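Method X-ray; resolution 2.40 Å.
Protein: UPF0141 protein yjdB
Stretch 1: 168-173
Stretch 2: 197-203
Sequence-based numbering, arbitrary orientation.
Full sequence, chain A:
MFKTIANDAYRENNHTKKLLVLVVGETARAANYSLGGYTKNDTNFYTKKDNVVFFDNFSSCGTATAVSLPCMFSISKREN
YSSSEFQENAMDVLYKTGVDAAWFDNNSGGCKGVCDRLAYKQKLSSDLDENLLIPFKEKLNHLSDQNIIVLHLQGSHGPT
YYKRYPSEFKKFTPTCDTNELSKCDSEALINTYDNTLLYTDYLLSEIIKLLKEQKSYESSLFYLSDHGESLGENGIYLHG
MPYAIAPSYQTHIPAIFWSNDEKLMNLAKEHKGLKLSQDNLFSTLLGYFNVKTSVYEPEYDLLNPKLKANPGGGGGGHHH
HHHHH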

# COMPACT_ATOMS: atom_id res chain seq x y z
N GLU A 168 -3.97 -7.24 -21.96
CA GLU A 168 -2.81 -8.10 -21.83
C GLU A 168 -2.77 -8.83 -20.48
O GLU A 168 -2.04 -9.81 -20.33
N PHE A 169 -3.60 -8.39 -19.52
CA PHE A 169 -3.65 -9.03 -18.20
C PHE A 169 -5.02 -9.62 -17.88
O PHE A 169 -5.32 -9.93 -16.72
N LYS A 170 -5.84 -9.80 -18.90
CA LYS A 170 -7.08 -10.56 -18.81
C LYS A 170 -6.69 -12.03 -18.86
O LYS A 170 -7.04 -12.72 -19.80
N LYS A 171 -5.96 -12.49 -17.86
CA LYS A 171 -5.36 -13.82 -17.91
C LYS A 171 -6.29 -14.89 -17.36
O LYS A 171 -6.19 -16.05 -17.74
N PHE A 172 -7.20 -14.50 -16.46
CA PHE A 172 -8.14 -15.44 -15.85
C PHE A 172 -9.55 -15.27 -16.43
O PHE A 172 -10.11 -14.17 -16.40
N THR A 173 -10.10 -16.35 -17.00
CA THR A 173 -11.37 -16.27 -17.75
C THR A 173 -12.31 -17.45 -17.43
O THR A 173 -11.85 -18.53 -17.10
N LEU A 197 -5.61 -7.93 -9.50
CA LEU A 197 -4.50 -8.20 -8.58
C LEU A 197 -3.22 -8.52 -9.35
O LEU A 197 -2.12 -8.08 -8.97
N LEU A 198 -3.37 -9.29 -10.42
CA LEU A 198 -2.29 -9.68 -11.32
C LEU A 198 -1.65 -8.45 -11.93
O LEU A 198 -0.43 -8.30 -11.94
N TYR A 199 -2.49 -7.54 -12.42
CA TYR A 199 -2.00 -6.31 -13.01
C TYR A 199 -1.23 -5.49 -11.99
O TYR A 199 -0.14 -5.01 -12.26
N THR A 200 -1.79 -5.37 -10.79
CA THR A 200 -1.10 -4.69 -9.70
C THR A 200 0.20 -5.43 -9.36
O THR A 200 1.22 -4.79 -9.12
N ASP A 201 0.17 -6.76 -9.37
CA ASP A 201 1.39 -7.52 -9.09
C ASP A 201 2.50 -7.20 -10.12
O ASP A 201 3.65 -6.93 -9.75
N TYR A 202 2.13 -7.19 -11.40
CA TYR A 202 3.07 -6.87 -12.48
C TYR A 202 3.69 -5.50 -12.30
O TYR A 202 4.91 -5.33 -12.44
N LEU A 203 2.86 -4.52 -11.99
CA LEU A 203 3.32 -3.16 -11.79
C LEU A 203 4.30 -3.07 -10.62
O LEU A 203 5.23 -2.25 -10.62

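An irregular segment can pack against a helix through apolar side-chain contacts, with no hydrogen bond between them, and the contact between residues 168-173 and the helix 197-203 of UPF0141 protein yjdB is a compact example. No hydrogen bond crosses between the two stretches; 331 Å² of surface, summed over both sides, is buried through aromatic and aliphatic contacts.

The centre is Phe169, which faces Tyr199 at a CA-CA separation of 6.1 Å. Its CA-to-CB bond points toward the helix, and an m rotamer (chi1 -66°) with chi2 at -78° lays the ring alongside two tyrosines that lie three residues apart, close to one helical turn. Phe169 CD2 comes within 3.5 Å of Tyr199 CD1, while Phe169 CZ, at the tip of the ring, reaches 3.4 Å from Tyr202 CG. The ring centroids are 5.3 Å apart for Phe169 and Tyr199 and 4.6 Å apart for Phe169 and Tyr202, and the planes meet at 43° and 44°, so both pairings are oblique. Seen from Tyr202, however, the CZ atom of Phe169 sits over one face of the ring.

The tyrosines arrive at this common neighbour from different starting directions. The CA-to-CB bond of Tyr202 points toward the loop, and the residue is t (chi1 163°), with chi2 at -98°. The CA-to-CB bond of Tyr199 points sideways to the loop; its t rotamer (chi1 -178°) and chi2 of 49° still bring CD1 to the phenylalanine, while its hydroxyl is hydrogen-bonded elsewhere in the structure.

One turn before Tyr202, Leu198 supplies the aliphatic part of the helix side. Its CA-to-CB bond points toward the loop, and its t, p conformation (chi1 -171°, chi2 64°) carries Leu198 CD2 to a position 3.6 Å from Lys171 CB and 4.0 Å from Phe172 CE2. Leu198 CD2 also lies 4.2 Å from Phe169 O, which accepts a weak backbone hydrogen bond from Lys171 N at 2.9 Å.

Lys171 shows how a long polar side chain can contribute its carbon base to such packing: CB meets the leucine, while the chain runs extended, t at all four chi angles. Phe172, m at chi1 (-50°), also points toward the helix but makes a smaller contact than Phe169. Between Phe169 and Lys171, Lys170 points away, equally extended and exposed, without touching the helix. Helical backbone hydrogen bonds, including Tyr202 N to Leu198 O at 2.8 Å, run through this stretch and place Leu198 and Tyr202 about one turn apart. The general lesson is that one well-placed aromatic ring can account for much of a small apolar interface.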

# COMPACT_ATOMS: atom_id res chain seq x y z
CB GLU A 168 -1.52 -7.26 -22.01
CG GLU A 168 -1.38 -6.61 -23.41
CD GLU A 168 -2.14 -5.28 -23.56
OE1 GLU A 168 -2.62 -4.74 -22.55
OE2 GLU A 168 -2.25 -4.76 -24.69
CB PHE A 169 -3.21 -8.04 -17.10
CG PHE A 169 -1.76 -7.64 -17.22
CD1 PHE A 169 -0.75 -8.49 -16.78
CD2 PHE A 169 -1.40 -6.45 -17.82
CE1 PHE A 169 0.58 -8.15 -16.91
CE2 PHE A 169 -0.07 -6.10 -17.96
CZ PHE A 169 0.92 -6.95 -17.51
CB LYS A 170 -8.03 -10.19 -19.96
CG LYS A 170 -9.47 -10.74 -19.89
CD LYS A 170 -10.35 -10.15 -21.04
CE LYS A 170 -11.73 -10.79 -21.04
NZ LYS A 170 -12.71 -10.12 -21.95
CB LYS A 171 -4.01 -13.81 -17.17
CG LYS A 171 -3.18 -15.10 -17.27
CD LYS A 171 -1.69 -14.79 -17.07
CE LYS A 171 -0.88 -15.99 -16.58
NZ LYS A 171 0.44 -15.57 -16.03
CB PHE A 172 -8.14 -15.27 -14.33
CG PHE A 172 -6.76 -15.27 -13.72
CD1 PHE A 172 -5.87 -16.31 -13.97
CD2 PHE A 172 -6.35 -14.24 -12.88
CE1 PHE A 172 -4.60 -16.32 -13.41
CE2 PHE A 172 -5.07 -14.24 -12.30
CZ PHE A 172 -4.20 -15.28 -12.57
CB THR A 173 -11.10 -16.22 -19.29
OG1 THR A 173 -10.32 -17.35 -19.67
CG2 THR A 173 -10.35 -14.93 -19.70
CB LEU A 197 -4.86 -9.36 -7.64
CG LEU A 197 -6.01 -9.15 -6.63
CD1 LEU A 197 -6.27 -10.40 -5.81
CD2 LEU A 197 -5.74 -7.97 -5.71
CB LEU A 198 -2.81 -10.60 -12.41
CG LEU A 198 -1.78 -11.28 -13.31
CD1 LEU A 198 -0.90 -12.20 -12.48
CD2 LEU A 198 -2.51 -12.06 -14.39
CB TYR A 199 -3.16 -5.51 -13.58
CG TYR A 199 -2.77 -4.21 -14.27
CD1 TYR A 199 -1.76 -4.18 -15.22
CD2 TYR A 199 -3.47 -3.04 -14.02
CE1 TYR A 199 -1.44 -3.00 -15.89
CE2 TYR A 199 -3.15 -1.85 -14.66
CZ TYR A 199 -2.14 -1.84 -15.60
OH TYR A 199 -1.83 -0.67 -16.25
CB THR A 200 -1.98 -4.57 -8.45
OG1 THR A 200 -3.01 -3.61 -8.70
CG2 THR A 200 -1.17 -4.10 -7.25
CB ASP A 201 1.08 -9.01 -9.06
CG ASP A 201 2.17 -9.82 -8.36
OD1 ASP A 201 2.16 -9.87 -7.11
OD2 ASP A 201 3.01 -10.42 -9.05
CB TYR A 202 2.35 -6.95 -13.84
CG TYR A 202 3.06 -6.26 -15.00
CD1 TYR A 202 2.70 -4.98 -15.40
CD2 TYR A 202 4.07 -6.91 -15.71
CE1 TYR A 202 3.34 -4.35 -16.45
CE2 TYR A 202 4.72 -6.29 -16.76
CZ TYR A 202 4.35 -5.01 -17.13
OH TYR A 202 4.98 -4.40 -18.20
CB LEU A 203 2.15 -2.23 -11.56
CG LEU A 203 1.26 -1.96 -12.77
CD1 LEU A 203 0.26 -0.91 -12.38
CD2 LEU A 203 2.08 -1.52 -13.99